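Local coordinates for putative glycosidase ph117-related (Bacteroides thetaiotaomicron, PDB 5A7V), which probably acts on mannosides as a glycoside hydrolase or phosphorylase of family GH130, binding mannose in the central pocket of a beta-propeller, at residues Y161-R166 with R170-T175; P187-A192 with L200-G205; V89-A94 with P147-T152. All blocks are in the same frame, centred on the assembly; numbering follows the deposited sequence.

Contact 1: Y161-R166 with R170-T175. With BMA (beta-D-mannopyranose), chain C; MAN (alpha-D-mannopyranose), chain D; SO4 (sulfate ion), chain I.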
loop_
_atom_site.group_PDB
_atom_site.type_symbol
_atom_site.label_atom_id
_atom_site.label_comp_id
_atom_site.label_asym_id
_atom_site.label_seq_id
_atom_site.Cartn_x
_atom_site.Cartn_y
_atom_site.Cartn_z
ATOM N N TYR A 161 -8.010 -2.249 -4.290
ATOM C CA TYR A 161 -8.466 -1.275 -3.257
ATOM C C TYR A 161 -9.486 -1.938 -2.354
ATOM O O TYR A 161 -9.910 -3.070 -2.602
ATOM C CB TYR A 161 -9.040 -0.030 -3.952
ATOM C CG TYR A 161 -10.390 -0.225 -4.624
ATOM C CD1 TYR A 161 -10.478 -0.828 -5.908
ATOM C CD2 TYR A 161 -11.516 0.214 -4.038
ATOM C CE1 TYR A 161 -11.677 -1.033 -6.515
ATOM C CE2 TYR A 161 -12.769 0.033 -4.616
ATOM C CZ TYR A 161 -12.858 -0.590 -5.912
ATOM O OH TYR A 161 -14.097 -0.696 -6.545
ATOM N N THR A 162 -9.829 -1.251 -1.243
ATOM C CA THR A 162 -10.848 -1.742 -0.349
ATOM C C THR A 162 -12.203 -1.068 -0.584
ATOM O O THR A 162 -12.279 0.180 -0.607
ATOM C CB THR A 162 -10.464 -1.447 1.125
ATOM O OG1 THR A 162 -9.114 -1.858 1.326
ATOM C CG2 THR A 162 -11.373 -2.212 2.050
ATOM N N GLN A 163 -13.248 -1.875 -0.719
ATOM C CA GLN A 163 -14.618 -1.398 -0.693
ATOM C C GLN A 163 -15.075 -1.378 0.761
ATOM O O GLN A 163 -14.967 -2.404 1.432
ATOM C CB GLN A 163 -15.530 -2.342 -1.526
ATOM C CG GLN A 163 -15.090 -2.491 -2.955
ATOM C CD GLN A 163 -15.978 -3.462 -3.688
ATOM O OE1 GLN A 163 -16.066 -4.651 -3.330
ATOM N NE2 GLN A 163 -16.596 -2.999 -4.736
ATOM N N TRP A 164 -15.649 -0.268 1.202
ATOM C CA TRP A 164 -16.098 -0.177 2.577
ATOM C C TRP A 164 -17.533 0.333 2.649
ATOM O O TRP A 164 -17.840 1.476 2.249
ATOM C CB TRP A 164 -15.145 0.689 3.410
ATOM C CG TRP A 164 -15.431 0.882 4.878
ATOM C CD1 TRP A 164 -15.374 2.072 5.532
ATOM C CD2 TRP A 164 -15.769 -0.110 5.858
ATOM N NE1 TRP A 164 -15.591 1.890 6.874
ATOM C CE2 TRP A 164 -15.839 0.560 7.118
ATOM C CE3 TRP A 164 -15.969 -1.496 5.831
ATOM C CZ2 TRP A 164 -16.117 -0.102 8.319
ATOM C CZ3 TRP A 164 -16.225 -2.157 7.044
ATOM C CH2 TRP A 164 -16.288 -1.463 8.275
ATOM N N ASN A 165 -18.408 -0.505 3.211
ATOM C CA ASN A 165 -19.834 -0.182 3.403
ATOM C C ASN A 165 -20.267 -0.142 4.866
ATOM O O ASN A 165 -21.449 -0.244 5.181
ATOM C CB ASN A 165 -20.708 -1.182 2.627
ATOM C CG ASN A 165 -20.598 -2.593 3.157
ATOM O OD1 ASN A 165 -19.832 -2.868 4.100
ATOM N ND2 ASN A 165 -21.343 -3.502 2.560
ATOM N N ARG A 166 -19.286 -0.000 5.764
ATOM C CA ARG A 166 -19.484 -0.002 7.232
ATOM C C ARG A 166 -19.874 -1.360 7.793
ATOM O O ARG A 166 -20.123 -1.466 9.000
ATOM C CB ARG A 166 -20.451 1.084 7.658
ATOM C CG ARG A 166 -19.885 2.475 7.463
ATOM C CD ARG A 166 -18.821 2.818 8.448
ATOM N NE ARG A 166 -19.375 3.233 9.714
ATOM C CZ ARG A 166 -19.915 4.442 9.934
ATOM N NH1 ARG A 166 -20.012 5.375 8.939
ATOM N NH2 ARG A 166 -20.381 4.719 11.135
ATOM N N ARG A 170 -13.863 -5.187 1.678
ATOM C CA ARG A 170 -13.557 -6.195 0.664
ATOM C C ARG A 170 -12.466 -5.717 -0.304
ATOM O O ARG A 170 -12.509 -4.589 -0.803
ATOM C CB ARG A 170 -14.801 -6.559 -0.152
ATOM C CG ARG A 170 -15.921 -7.214 0.631
ATOM C CD ARG A 170 -17.133 -7.497 -0.254
ATOM N NE ARG A 170 -18.144 -8.357 0.363
ATOM C CZ ARG A 170 -19.113 -7.919 1.168
ATOM N NH1 ARG A 170 -19.217 -6.630 1.456
ATOM N NH2 ARG A 170 -20.000 -8.765 1.652
ATOM N N LEU A 171 -11.520 -6.606 -0.578
ATOM C CA LEU A 171 -10.489 -6.359 -1.590
ATOM C C LEU A 171 -11.115 -6.460 -2.999
ATOM O O LEU A 171 -11.688 -7.506 -3.324
ATOM C CB LEU A 171 -9.375 -7.398 -1.462
ATOM C CG LEU A 171 -8.174 -7.233 -2.378
ATOM C CD1 LEU A 171 -7.503 -5.891 -2.254
ATOM C CD2 LEU A 171 -7.160 -8.360 -2.175
ATOM N N ALA A 172 -11.011 -5.376 -3.740
ATOM C CA ALA A 172 -11.645 -5.273 -5.067
ATOM C C ALA A 172 -10.674 -4.782 -6.102
ATOM O O ALA A 172 -9.588 -4.324 -5.819
ATOM C CB ALA A 172 -12.866 -4.370 -4.992
ATOM N N ILE A 173 -11.092 -4.895 -7.385
ATOM C CA ILE A 173 -10.238 -4.585 -8.545
ATOM C C ILE A 173 -10.941 -3.558 -9.438
ATOM O O ILE A 173 -12.168 -3.680 -9.694
ATOM C CB ILE A 173 -9.900 -5.844 -9.389
ATOM C CG1 ILE A 173 -9.405 -7.023 -8.556
ATOM C CG2 ILE A 173 -8.937 -5.483 -10.497
ATOM C CD1 ILE A 173 -8.059 -6.787 -7.853
ATOM N N ALA A 174 -10.175 -2.602 -9.902
ATOM C CA ALA A 174 -10.646 -1.689 -10.981
ATOM C C ALA A 174 -9.527 -1.566 -11.995
ATOM O O ALA A 174 -8.354 -1.731 -11.690
ATOM C CB ALA A 174 -10.999 -0.313 -10.408
ATOM N N THR A 175 -9.930 -1.307 -13.262
ATOM C CA THR A 175 -8.953 -1.178 -14.327
ATOM C C THR A 175 -9.169 0.077 -15.158
ATOM O O THR A 175 -10.292 0.625 -15.206
ATOM C CB THR A 175 -8.941 -2.406 -15.277
ATOM O OG1 THR A 175 -10.188 -2.517 -15.944
ATOM C CG2 THR A 175 -8.667 -3.708 -14.503
HETATM C C1 BMA C . -9.925 0.139 9.495
HETATM C C2 BMA C . -8.947 1.122 8.842
HETATM C C3 BMA C . -9.736 2.223 8.171
HETATM C C4 BMA C . -10.756 1.632 7.219
HETATM C C5 BMA C . -11.547 0.491 7.870
HETATM C C6 BMA C . -12.457 -0.228 6.892
HETATM O O1 BMA C . -9.338 -0.930 10.220
HETATM O O2 BMA C . -8.168 0.462 7.835
HETATM O O3 BMA C . -8.876 3.204 7.475
HETATM O O4 BMA C . -11.644 2.694 6.834
HETATM O O5 BMA C . -10.698 -0.509 8.479
HETATM O O6 BMA C . -11.751 -0.790 5.782
HETATM C C1 MAN D . -10.067 0.061 9.419
HETATM C C2 MAN D . -8.913 0.775 8.857
HETATM C C3 MAN D . -9.516 1.996 8.201
HETATM C C4 MAN D . -10.639 1.696 7.215
HETATM C C5 MAN D . -11.641 0.717 7.799
HETATM C C6 MAN D . -12.471 0.026 6.737
HETATM O O1 MAN D . -10.668 0.607 10.531
HETATM O O2 MAN D . -8.249 0.047 7.830
HETATM O O3 MAN D . -8.551 2.780 7.485
HETATM O O4 MAN D . -11.335 2.912 6.885
HETATM O O5 MAN D . -11.007 -0.330 8.507
HETATM O O6 MAN D . -11.677 -0.696 5.789
HETATM S S SO4 I . -22.654 -6.863 3.289
HETATM O O1 SO4 I . -21.348 -6.204 3.428
HETATM O O2 SO4 I . -23.440 -6.212 2.201
HETATM O O3 SO4 I . -23.374 -6.774 4.592
HETATM O O4 SO4 I . -22.509 -8.281 2.876
HETATM O O HOH W 1 -14.332 -2.968 -8.098
#
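Y161 and A172 face each other as a hydrogen-bonded pair in an antiparallel beta hairpin, formed by strands 157-164 and 169-176 within a four-stranded sheet consistent with one blade of the family's beta-propeller. A172 N gives Y161 O a bond of 2.8 Å, and Q163 N reaches R170 O at 2.8 Å. T162 and L171 form the non-hydrogen-bonded pair between them.

In Q163, CG stands anti to the carbonyl carbon (chi1 -57°) and the chain runs on extended across the A172 methyl. CB brushes the carbonyl of R170; CG then lies 3.6 Å from A172 CB, and CD only 3.5 Å from that same methyl. OE1 lies 3.6 Å from A172 CB and is buried without a polar partner, whereas NE2 is held by E139 and Q135. A small residue suits position 172, because its methyl also lies over one face of the Y161 ring, offset toward the rim and 4.2 Å from the centroid, in a CH-pi contact. The Y161 OH bonds to E139 and, through a water, joins I173 O.

Beyond the paired strands, W164 serves the sugar site: C6 of the mannose, modelled as either anomer, lies over the centre of the indole, and R166 N covers the opposite face. At the same end of the hairpin, N165 and R170 hold a sulfate, probably from the crystallisation liquor. N165 ND2 meets sulfate O1 at 2.8 Å, almost straight (177°); R170 NH1 donates to that same O1, while R170 NH2 donates to sulfate O4 at 2.8 Å.

Contact 2: P187-A192 with L200-G205. With MAN (alpha-D-mannopyranose), chain D; BMA (beta-D-mannopyranose), chain C.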
loop_
_atom_site.group_PDB
_atom_site.type_symbol
_atom_site.label_atom_id
_atom_site.label_comp_id
_atom_site.label_asym_id
_atom_site.label_seq_id
_atom_site.Cartn_x
_atom_site.Cartn_y
_atom_site.Cartn_z
ATOM N N PRO A 187 -15.350 -7.383 -5.982
ATOM C CA PRO A 187 -14.425 -8.128 -5.118
ATOM C C PRO A 187 -13.517 -9.086 -5.880
ATOM O O PRO A 187 -13.982 -9.869 -6.748
ATOM C CB PRO A 187 -15.372 -8.834 -4.140
ATOM C CG PRO A 187 -16.579 -7.939 -4.068
ATOM C CD PRO A 187 -16.747 -7.415 -5.483
ATOM N N ALA A 188 -12.244 -9.073 -5.549
ATOM C CA ALA A 188 -11.258 -9.964 -6.153
ATOM C C ALA A 188 -11.620 -11.419 -5.979
ATOM O O ALA A 188 -11.323 -12.231 -6.879
ATOM C CB ALA A 188 -9.898 -9.707 -5.514
ATOM N N PHE A 189 -12.268 -11.753 -4.865
ATOM C CA PHE A 189 -12.553 -13.150 -4.519
ATOM C C PHE A 189 -14.048 -13.476 -4.630
ATOM O O PHE A 189 -14.544 -14.444 -4.040
ATOM C CB PHE A 189 -12.019 -13.485 -3.135
ATOM C CG PHE A 189 -10.588 -13.094 -2.941
ATOM C CD1 PHE A 189 -9.622 -13.398 -3.869
ATOM C CD2 PHE A 189 -10.198 -12.369 -1.806
ATOM C CE1 PHE A 189 -8.292 -13.002 -3.699
ATOM C CE2 PHE A 189 -8.887 -12.006 -1.629
ATOM C CZ PHE A 189 -7.919 -12.330 -2.549
ATOM N N ALA A 190 -14.781 -12.686 -5.434
ATOM C CA ALA A 190 -16.217 -12.963 -5.609
ATOM C C ALA A 190 -16.542 -14.341 -6.194
ATOM O O ALA A 190 -17.480 -14.999 -5.776
ATOM C CB ALA A 190 -16.855 -11.907 -6.500
ATOM N N LYS A 191 -15.770 -14.731 -7.196
ATOM C CA LYS A 191 -16.149 -15.888 -8.031
ATOM C C LYS A 191 -15.556 -17.228 -7.556
ATOM O O LYS A 191 -16.200 -18.278 -7.712
ATOM C CB LYS A 191 -15.655 -15.612 -9.459
ATOM C CG LYS A 191 -16.030 -16.596 -10.549
ATOM C CD LYS A 191 -15.644 -16.065 -11.938
ATOM C CE LYS A 191 -14.243 -16.465 -12.390
ATOM N NZ LYS A 191 -14.279 -16.829 -13.837
ATOM N N ALA A 192 -14.315 -17.194 -7.058
ATOM C CA ALA A 192 -13.589 -18.434 -6.786
ATOM C C ALA A 192 -14.327 -19.352 -5.800
ATOM O O ALA A 192 -15.026 -18.903 -4.900
ATOM C CB ALA A 192 -12.197 -18.094 -6.227
ATOM N N LEU A 200 -15.772 -12.457 2.611
ATOM C CA LEU A 200 -14.534 -12.373 3.401
ATOM C C LEU A 200 -14.118 -10.933 3.605
ATOM O O LEU A 200 -14.035 -10.136 2.648
ATOM C CB LEU A 200 -13.411 -13.111 2.674
ATOM C CG LEU A 200 -12.016 -13.061 3.298
ATOM C CD1 LEU A 200 -11.998 -13.868 4.570
ATOM C CD2 LEU A 200 -10.991 -13.555 2.307
ATOM N N GLY A 201 -13.864 -10.563 4.868
ATOM C CA GLY A 201 -13.256 -9.265 5.151
ATOM C C GLY A 201 -11.781 -9.347 4.785
ATOM O O GLY A 201 -11.010 -10.178 5.297
ATOM N N CYS A 202 -11.382 -8.522 3.851
ATOM C CA CYS A 202 -10.043 -8.550 3.301
ATOM C C CYS A 202 -9.654 -7.209 2.689
ATOM O O CYS A 202 -10.522 -6.382 2.389
ATOM C CB CYS A 202 -9.894 -9.711 2.303
ATOM S SG CYS A 202 -11.052 -9.713 0.923
ATOM N N LYS A 203 -8.351 -7.049 2.441
ATOM C CA LYS A 203 -7.774 -5.807 1.924
ATOM C C LYS A 203 -6.302 -6.013 1.624
ATOM O O LYS A 203 -5.755 -7.066 1.966
ATOM C CB LYS A 203 -7.995 -4.622 2.890
ATOM C CG LYS A 203 -7.445 -4.853 4.316
ATOM C CD LYS A 203 -7.579 -3.603 5.213
ATOM C CE LYS A 203 -9.008 -3.234 5.457
ATOM N NZ LYS A 203 -9.162 -2.006 6.279
ATOM N N SER A 204 -5.693 -5.040 0.982
ATOM C CA SER A 204 -4.224 -4.925 0.833
ATOM C C SER A 204 -3.642 -5.971 -0.130
ATOM O O SER A 204 -3.096 -6.994 0.295
ATOM C CB SER A 204 -3.535 -4.932 2.201
ATOM O OG SER A 204 -3.997 -3.813 2.943
ATOM N N GLY A 205 -3.794 -5.677 -1.433
ATOM C CA GLY A 205 -3.366 -6.584 -2.499
ATOM C C GLY A 205 -2.176 -6.086 -3.275
ATOM O O GLY A 205 -2.251 -5.011 -3.908
HETATM C C1 MAN D . -10.067 0.061 9.419
HETATM C C2 MAN D . -8.913 0.775 8.857
HETATM C C3 MAN D . -9.516 1.996 8.201
HETATM C C4 MAN D . -10.639 1.696 7.215
HETATM C C5 MAN D . -11.641 0.717 7.799
HETATM C C6 MAN D . -12.471 0.026 6.737
HETATM O O1 MAN D . -10.668 0.607 10.531
HETATM O O2 MAN D . -8.249 0.047 7.830
HETATM O O3 MAN D . -8.551 2.780 7.485
HETATM O O4 MAN D . -11.335 2.912 6.885
HETATM O O5 MAN D . -11.007 -0.330 8.507
HETATM O O6 MAN D . -11.677 -0.696 5.789
HETATM C C1 BMA C . -9.925 0.139 9.495
HETATM C C2 BMA C . -8.947 1.122 8.842
HETATM C C3 BMA C . -9.736 2.223 8.171
HETATM C C4 BMA C . -10.756 1.632 7.219
HETATM C C5 BMA C . -11.547 0.491 7.870
HETATM C C6 BMA C . -12.457 -0.228 6.892
HETATM O O1 BMA C . -9.338 -0.930 10.220
HETATM O O2 BMA C . -8.168 0.462 7.835
HETATM O O3 BMA C . -8.876 3.204 7.475
HETATM O O4 BMA C . -11.644 2.694 6.834
HETATM O O5 BMA C . -10.698 -0.509 8.479
HETATM O O6 BMA C . -11.751 -0.790 5.782
#
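A type I beta turn running from P187 to A190, just after strand 183-187, carries F189 against L200 and C202 of the linker that leads into strand 205-212. The turn is closed by A190 N bonding to P187 O at 3.2 Å. It projects the phenyl ring toward the second loop, and the contact across the two loops is made by side chains alone.

C202 SG comes to the edge of the ring, near its plane: it is 3.9 Å from F189 CD2 and 5.1 Å from the ring centroid, 77° off the normal. This is a sulfur-aromatic contact, in which a polarisable thiol meets the ring's C-H rim. With SG placed between the backbone N and the carbonyl carbon (chi1 57°), the short cysteine side chain leans toward the phenylalanine. L200 adds a looser apolar touch, its CD2 being 4.4 Å from F189 CD2. One face of the phenyl ring is lined by A188 CB, and W229, M227 and L171 add to an apolar surrounding that suits a large aromatic residue.

The next residue, K203, points away from this cluster. Its chain bends at chi3 (64°), and NZ donates to O6 of the mannose, 2.9 Å from that atom in either anomer, with weaker bonds to the ring oxygen. A linker packed against a buried aromatic at C202, while the next residue delivers a basic side chain to the sugar, fits a loop between successive sheets of a beta-propeller, whose binding pocket lies near the central axis.

Contact 3: V89-A94 with P147-T152; sequences VVLYRA and PRIAVT. With MAN (alpha-D-mannopyranose), chain D; BMA (beta-D-mannopyranose), chain C.
L91 and P147 meet where two sheets of the beta-propeller face each other, and the flat group beside them, the guanidinium of R93, turns its edge to the bound mannose. The sugar's O3 lies in the guanidinium plane for the alpha anomer; NH1 donates to it at 3.0 Å with an N-H...O angle of 156°. NH2 reaches O4 of the same anomer at 2.8 Å. The beta anomer, modelled in the same place, receives R93 NH1 at its own O3 at 2.9 Å, and in both models NH1 and NH2 between them hold O3 and O4.

The R93 chain is fully extended, with CG anti to the backbone N (chi1 -179°), which carries the cation from strand 87-95 to the pocket. NE bonds to S107, and NH2 and NH1 also form salt bridges with E95 and D146, which would help fix the plane's rotation. An arginine suits a spot where one flat group must serve two hydroxyls and two carboxylates.

Between the strands, P147 CG lies 3.6 Å from the carbonyl oxygen of L91; the proline, on strand 143-151, is a compact wedge that also touches A80 and L109. The other touch is apolar. L91 and I149 cross at about a right angle, and their delta methyls meet: L91 CD2 rests 4.1 Å from I149 CD1.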
loop_
_atom_site.group_PDB
_atom_site.type_symbol
_atom_site.label_atom_id
_atom_site.label_comp_id
_atom_site.label_asym_id
_atom_site.label_seq_id
_atom_site.Cartn_x
_atom_site.Cartn_y
_atom_site.Cartn_z
ATOM N N VAL A 89 2.531 9.576 -11.092
ATOM C CA VAL A 89 1.141 9.829 -10.778
ATOM C C VAL A 89 0.824 9.156 -9.449
ATOM O O VAL A 89 1.099 7.960 -9.269
ATOM C CB VAL A 89 0.188 9.367 -11.882
ATOM C CG1 VAL A 89 -1.270 9.636 -11.524
ATOM C CG2 VAL A 89 0.542 10.099 -13.164
ATOM N N VAL A 90 0.226 9.923 -8.543
ATOM C CA VAL A 90 -0.226 9.413 -7.272
ATOM C C VAL A 90 -1.751 9.507 -7.207
ATOM O O VAL A 90 -2.344 10.562 -7.542
ATOM C CB VAL A 90 0.429 10.202 -6.108
ATOM C CG1 VAL A 90 -0.277 9.978 -4.766
ATOM C CG2 VAL A 90 1.888 9.851 -6.009
ATOM N N LEU A 91 -2.385 8.425 -6.756
ATOM C CA LEU A 91 -3.806 8.415 -6.377
ATOM C C LEU A 91 -3.859 8.279 -4.854
ATOM O O LEU A 91 -3.472 7.250 -4.318
ATOM C CB LEU A 91 -4.615 7.327 -7.074
ATOM C CG LEU A 91 -5.179 7.677 -8.473
ATOM C CD1 LEU A 91 -4.061 7.859 -9.493
ATOM C CD2 LEU A 91 -6.242 6.710 -8.919
ATOM N N TYR A 92 -4.288 9.348 -4.206
ATOM C CA TYR A 92 -4.244 9.424 -2.736
ATOM C C TYR A 92 -5.619 9.184 -2.129
ATOM O O TYR A 92 -6.647 9.665 -2.633
ATOM C CB TYR A 92 -3.637 10.734 -2.221
ATOM C CG TYR A 92 -4.253 12.037 -2.751
ATOM C CD1 TYR A 92 -3.804 12.634 -3.955
ATOM C CD2 TYR A 92 -5.277 12.691 -2.071
ATOM C CE1 TYR A 92 -4.327 13.825 -4.393
ATOM C CE2 TYR A 92 -5.782 13.900 -2.509
ATOM C CZ TYR A 92 -5.292 14.477 -3.654
ATOM O OH TYR A 92 -5.802 15.681 -4.116
ATOM N N ARG A 93 -5.644 8.449 -1.009
ATOM C CA ARG A 93 -6.877 8.276 -0.247
ATOM C C ARG A 93 -7.230 9.609 0.425
ATOM O O ARG A 93 -6.448 10.089 1.229
ATOM C CB ARG A 93 -6.699 7.176 0.798
ATOM C CG ARG A 93 -7.946 6.911 1.611
ATOM C CD ARG A 93 -7.755 5.863 2.699
ATOM N NE ARG A 93 -8.915 5.717 3.520
ATOM C CZ ARG A 93 -9.025 4.866 4.546
ATOM N NH1 ARG A 93 -8.089 3.932 4.778
ATOM N NH2 ARG A 93 -10.063 4.964 5.372
ATOM N N ALA A 94 -8.417 10.119 0.188
ATOM C CA ALA A 94 -8.874 11.371 0.747
ATOM C C ALA A 94 -10.165 11.150 1.483
ATOM O O ALA A 94 -11.078 10.457 1.015
ATOM C CB ALA A 94 -9.106 12.382 -0.349
ATOM N N PRO A 147 -5.591 2.336 -2.297
ATOM C CA PRO A 147 -5.293 1.764 -3.625
ATOM C C PRO A 147 -3.852 1.330 -3.765
ATOM O O PRO A 147 -2.936 1.943 -3.217
ATOM C CB PRO A 147 -5.597 2.931 -4.588
ATOM C CG PRO A 147 -5.224 4.146 -3.750
ATOM C CD PRO A 147 -5.713 3.798 -2.349
ATOM N N ARG A 148 -3.637 0.281 -4.567
ATOM C CA ARG A 148 -2.318 -0.045 -5.080
ATOM C C ARG A 148 -2.477 -0.190 -6.603
ATOM O O ARG A 148 -3.479 -0.754 -7.048
ATOM C CB ARG A 148 -1.758 -1.356 -4.557
ATOM C CG ARG A 148 -1.226 -1.262 -3.143
ATOM C CD ARG A 148 -2.113 -1.802 -2.186
ATOM N NE ARG A 148 -1.559 -2.042 -0.836
ATOM C CZ ARG A 148 -2.300 -1.828 0.220
ATOM N NH1 ARG A 148 -3.487 -1.337 0.133
ATOM N NH2 ARG A 148 -1.780 -2.037 1.421
ATOM N N ILE A 149 -1.499 0.335 -7.353
ATOM C CA ILE A 149 -1.615 0.307 -8.841
ATOM C C ILE A 149 -0.355 -0.316 -9.433
ATOM O O ILE A 149 0.774 0.006 -9.054
ATOM C CB ILE A 149 -1.836 1.703 -9.434
ATOM C CG1 ILE A 149 -3.220 2.223 -9.003
ATOM C CG2 ILE A 149 -1.725 1.687 -10.960
ATOM C CD1 ILE A 149 -3.523 3.685 -9.271
ATOM N N ALA A 150 -0.593 -1.236 -10.386
ATOM C CA ALA A 150 0.450 -1.815 -11.233
ATOM C C ALA A 150 -0.058 -1.765 -12.673
ATOM O O ALA A 150 -1.243 -1.502 -12.874
ATOM C CB ALA A 150 0.777 -3.229 -10.803
ATOM N N VAL A 151 0.835 -1.974 -13.644
ATOM C CA VAL A 151 0.421 -1.854 -15.059
ATOM C C VAL A 151 0.937 -3.044 -15.851
ATOM O O VAL A 151 2.064 -3.491 -15.662
ATOM C CB VAL A 151 0.897 -0.515 -15.643
ATOM C CG1 VAL A 151 2.412 -0.384 -15.788
ATOM C CG2 VAL A 151 0.210 -0.176 -16.973
ATOM N N THR A 152 0.109 -3.523 -16.775
ATOM C CA THR A 152 0.591 -4.581 -17.659
ATOM C C THR A 152 1.560 -4.014 -18.692
ATOM O O THR A 152 1.530 -2.807 -19.002
ATOM C CB THR A 152 -0.549 -5.303 -18.360
ATOM O OG1 THR A 152 -1.157 -4.438 -19.331
ATOM C CG2 THR A 152 -1.580 -5.881 -17.417
HETATM C C1 MAN D . -10.067 0.061 9.419
HETATM C C2 MAN D . -8.913 0.775 8.857
HETATM C C3 MAN D . -9.516 1.996 8.201
HETATM C C4 MAN D . -10.639 1.696 7.215
HETATM C C5 MAN D . -11.641 0.717 7.799
HETATM C C6 MAN D . -12.471 0.026 6.737
HETATM O O1 MAN D . -10.668 0.607 10.531
HETATM O O2 MAN D . -8.249 0.047 7.830
HETATM O O3 MAN D . -8.551 2.780 7.485
HETATM O O4 MAN D . -11.335 2.912 6.885
HETATM O O5 MAN D . -11.007 -0.330 8.507
HETATM O O6 MAN D . -11.677 -0.696 5.789
HETATM C C1 BMA C . -9.925 0.139 9.495
HETATM C C2 BMA C . -8.947 1.122 8.842
HETATM C C3 BMA C . -9.736 2.223 8.171
HETATM C C4 BMA C . -10.756 1.632 7.219
HETATM C C5 BMA C . -11.547 0.491 7.870
HETATM C C6 BMA C . -12.457 -0.228 6.892
HETATM O O1 BMA C . -9.338 -0.930 10.220
HETATM O O2 BMA C . -8.168 0.462 7.835
HETATM O O3 BMA C . -8.876 3.204 7.475
HETATM O O4 BMA C . -11.644 2.694 6.834
HETATM O O5 BMA C . -10.698 -0.509 8.479
HETATM O O6 BMA C . -11.751 -0.790 5.782
#

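Contact 3 opens first along the chain and bridges two four-stranded sheets, strand 87-95 lying in one and 143-151 in the next. Strand 143-151 pairs with strand 157-164 of contact 1, and through it contact 3 reaches the sheet of contact 1, their centres about 13 Å apart. Contact 2 follows in the loops beyond strand 183-187, with its centre about 8 Å from that of contact 1; A188 N probably bonds to L171 O. Contacts 2 and 3 are about 18 Å apart by centres, yet S204 packs on R148. All three reach one mannose: W164, K203 and R93 approach it from separate sheets and loops, consistent with a pocket where the propeller blades converge.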